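Local coordinates for protein coenzyme A transferase (Yersinia pestis, PDB 3QLI) that probably transfers coenzyme A from an acyl-CoA to acetate or a related carboxylate, at residues H41-P52 and I139-T147. Numbering follows the deposited sequence.
Sequences HLSMGMFAAEPP and IGIDTFMHT
T147 and A49 join the C-terminal, buried end of two parallel strands, 41-44 and 143-147, central in a six-stranded parallel sheet. A49 O takes T147 N in its carbonyl plane (3.1 Å), while T147 OG1 donates from above that plane. Beside it the A49 methyl lies over one face of the H146 ring, CB 3.8 Å from the centroid. H146 CG is anti to the backbone N (chi1 -160°), which swings the ring back to G45; CD2 reaches G45 CA at 3.4 Å, with no CB between. ND1 donates to T147 O, and NE2 shares a water with M46 N. Mid-strand, S43 and G45 continue the parallel ladder; F144 lies against the S43-G45 backbone, while L42 CD1 meets M145 CE on the other face. The other end is partly exposed and held mainly by polar bonds: H41 ND1 donates to G140 O (2.8 Å, in the ring plane) and weakly to I139 O, and H41 N binds the anti lone pair of D142 OD2 (2.8 Å). R174 salt-bridges D142 OD1, probably favouring a charged carboxylate. Side-chain donors and acceptors thus supplement the backbone ladder at both ends, joining the sheet to the turn carrying E50, its side chain about 6 Å from that of CoA-binding E76.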
# COMPACT_ATOMS: atom_id res chain seq x y z
N HIS A 41 0.61 -29.64 1.95
CA HIS A 41 1.24 -28.32 2.10
C HIS A 41 2.02 -28.28 3.41
O HIS A 41 1.46 -28.51 4.49
CB HIS A 41 0.20 -27.19 2.14
CG HIS A 41 -0.60 -27.04 0.87
ND1 HIS A 41 -1.73 -26.25 0.81
CD2 HIS A 41 -0.44 -27.57 -0.36
CE1 HIS A 41 -2.23 -26.30 -0.42
NE2 HIS A 41 -1.47 -27.10 -1.15
N LEU A 42 3.31 -27.98 3.32
CA LEU A 42 4.14 -27.83 4.50
C LEU A 42 4.66 -26.40 4.61
O LEU A 42 4.93 -25.76 3.60
CB LEU A 42 5.31 -28.81 4.45
CG LEU A 42 6.25 -28.78 5.67
CD1 LEU A 42 6.53 -30.17 6.19
CD2 LEU A 42 7.54 -28.11 5.30
N SER A 43 4.81 -25.91 5.83
CA SER A 43 5.48 -24.63 6.04
C SER A 43 6.44 -24.79 7.21
O SER A 43 6.41 -25.80 7.92
CB SER A 43 4.46 -23.51 6.31
OG SER A 43 5.09 -22.23 6.40
N MET A 44 7.30 -23.81 7.41
CA MET A 44 8.30 -23.88 8.46
C MET A 44 8.60 -22.46 8.93
O MET A 44 8.18 -21.49 8.31
CB MET A 44 9.58 -24.51 7.92
CG MET A 44 10.11 -23.80 6.68
SD MET A 44 11.59 -24.62 6.01
CE MET A 44 11.80 -23.73 4.46
N GLY A 45 9.34 -22.36 10.03
CA GLY A 45 9.73 -21.08 10.57
C GLY A 45 10.68 -20.34 9.66
O GLY A 45 11.19 -20.89 8.68
N MET A 46 10.95 -19.08 9.98
CA MET A 46 11.84 -18.25 9.18
C MET A 46 13.30 -18.26 9.63
O MET A 46 13.59 -18.19 10.82
CB MET A 46 11.36 -16.79 9.20
CG MET A 46 9.93 -16.56 8.75
SD MET A 46 9.45 -14.84 8.97
CE MET A 46 10.48 -14.03 7.75
N PHE A 47 14.22 -18.34 8.67
CA PHE A 47 15.65 -18.27 8.98
C PHE A 47 16.16 -19.31 9.98
O PHE A 47 16.11 -20.51 9.74
CB PHE A 47 16.06 -16.86 9.41
CG PHE A 47 17.52 -16.57 9.20
CD1 PHE A 47 18.08 -16.66 7.94
CD2 PHE A 47 18.33 -16.22 10.26
CE1 PHE A 47 19.43 -16.40 7.74
CE2 PHE A 47 19.68 -15.96 10.07
CZ PHE A 47 20.22 -16.05 8.81
N ALA A 48 16.67 -18.81 11.10
CA ALA A 48 17.24 -19.63 12.16
C ALA A 48 16.18 -20.59 12.69
O ALA A 48 16.50 -21.62 13.27
CB ALA A 48 17.76 -18.75 13.29
N ALA A 49 14.92 -20.21 12.50
CA ALA A 49 13.77 -21.03 12.90
C ALA A 49 13.67 -22.35 12.12
O ALA A 49 13.10 -23.32 12.61
CB ALA A 49 12.48 -20.23 12.78
N GLU A 50 14.21 -22.39 10.89
CA GLU A 50 14.13 -23.62 10.09
C GLU A 50 14.80 -24.73 10.89
O GLU A 50 15.88 -24.54 11.45
CB GLU A 50 14.83 -23.42 8.74
CG GLU A 50 14.27 -22.27 7.91
CD GLU A 50 15.04 -22.04 6.61
OE1 GLU A 50 16.20 -22.49 6.51
OE2 GLU A 50 14.49 -21.39 5.70
N PRO A 51 14.16 -25.90 10.96
CA PRO A 51 14.68 -26.99 11.79
C PRO A 51 15.59 -27.98 11.03
O PRO A 51 15.11 -28.76 10.23
CB PRO A 51 13.40 -27.68 12.29
CG PRO A 51 12.41 -27.45 11.18
CD PRO A 51 12.77 -26.14 10.53
N PRO A 52 16.91 -27.94 11.30
CA PRO A 52 17.86 -28.70 10.48
C PRO A 52 17.69 -30.21 10.51
O PRO A 52 17.86 -30.83 9.47
CB PRO A 52 19.24 -28.31 11.06
CG PRO A 52 18.93 -27.76 12.44
CD PRO A 52 17.60 -27.06 12.27
N ILE A 139 -4.36 -20.72 1.61
CA ILE A 139 -3.49 -21.81 1.19
C ILE A 139 -3.76 -23.08 1.98
O ILE A 139 -4.05 -24.14 1.40
CB ILE A 139 -2.01 -21.40 1.33
CG1 ILE A 139 -1.70 -20.25 0.36
CG2 ILE A 139 -1.10 -22.61 1.12
CD1 ILE A 139 -0.39 -19.51 0.67
N GLY A 140 -3.67 -22.98 3.30
CA GLY A 140 -3.92 -24.11 4.16
C GLY A 140 -2.64 -24.89 4.36
O GLY A 140 -1.96 -25.25 3.40
N ILE A 141 -2.29 -25.15 5.62
CA ILE A 141 -1.04 -25.85 5.92
C ILE A 141 -1.33 -27.16 6.64
O ILE A 141 -2.00 -27.19 7.67
CB ILE A 141 -0.10 -24.97 6.78
CG1 ILE A 141 0.28 -23.69 6.01
CG2 ILE A 141 1.14 -25.77 7.24
CD1 ILE A 141 1.00 -23.93 4.67
N ASP A 142 -0.85 -28.25 6.07
CA ASP A 142 -1.07 -29.56 6.68
C ASP A 142 -0.04 -29.88 7.77
O ASP A 142 -0.38 -30.44 8.81
CB ASP A 142 -1.08 -30.64 5.58
CG ASP A 142 -2.14 -30.35 4.53
OD1 ASP A 142 -3.33 -30.53 4.84
OD2 ASP A 142 -1.79 -29.92 3.40
N THR A 143 1.20 -29.49 7.54
CA THR A 143 2.28 -29.73 8.51
C THR A 143 3.11 -28.47 8.67
O THR A 143 3.50 -27.84 7.67
CB THR A 143 3.23 -30.86 8.06
OG1 THR A 143 2.49 -32.07 7.84
CG2 THR A 143 4.28 -31.12 9.15
N PHE A 144 3.36 -28.10 9.92
CA PHE A 144 4.25 -26.99 10.23
C PHE A 144 5.41 -27.49 11.11
O PHE A 144 5.18 -28.25 12.05
CB PHE A 144 3.49 -25.87 10.94
CG PHE A 144 4.28 -24.60 11.06
CD1 PHE A 144 4.61 -23.87 9.92
CD2 PHE A 144 4.71 -24.14 12.30
CE1 PHE A 144 5.34 -22.70 10.02
CE2 PHE A 144 5.47 -22.96 12.40
CZ PHE A 144 5.78 -22.25 11.27
N MET A 145 6.63 -27.08 10.78
CA MET A 145 7.82 -27.48 11.54
C MET A 145 8.62 -26.24 11.95
O MET A 145 8.82 -25.34 11.14
CB MET A 145 8.70 -28.44 10.69
CG MET A 145 7.88 -29.52 9.98
SD MET A 145 8.82 -31.00 9.49
CE MET A 145 9.95 -30.24 8.33
N HIS A 146 9.07 -26.20 13.20
CA HIS A 146 9.74 -25.01 13.74
C HIS A 146 10.67 -25.47 14.88
O HIS A 146 10.30 -26.35 15.67
CB HIS A 146 8.67 -24.05 14.27
CG HIS A 146 9.11 -22.62 14.44
ND1 HIS A 146 9.94 -22.19 15.46
CD2 HIS A 146 8.74 -21.50 13.77
CE1 HIS A 146 10.10 -20.88 15.38
NE2 HIS A 146 9.39 -20.43 14.36
N THR A 147 11.88 -24.91 14.94
CA THR A 147 12.79 -25.11 16.08
C THR A 147 12.28 -24.33 17.30
O THR A 147 11.83 -23.19 17.17
CB THR A 147 14.21 -24.63 15.71
OG1 THR A 147 14.67 -25.35 14.55
CG2 THR A 147 15.20 -24.80 16.88
O HOH W 1 10.15 -18.22 12.46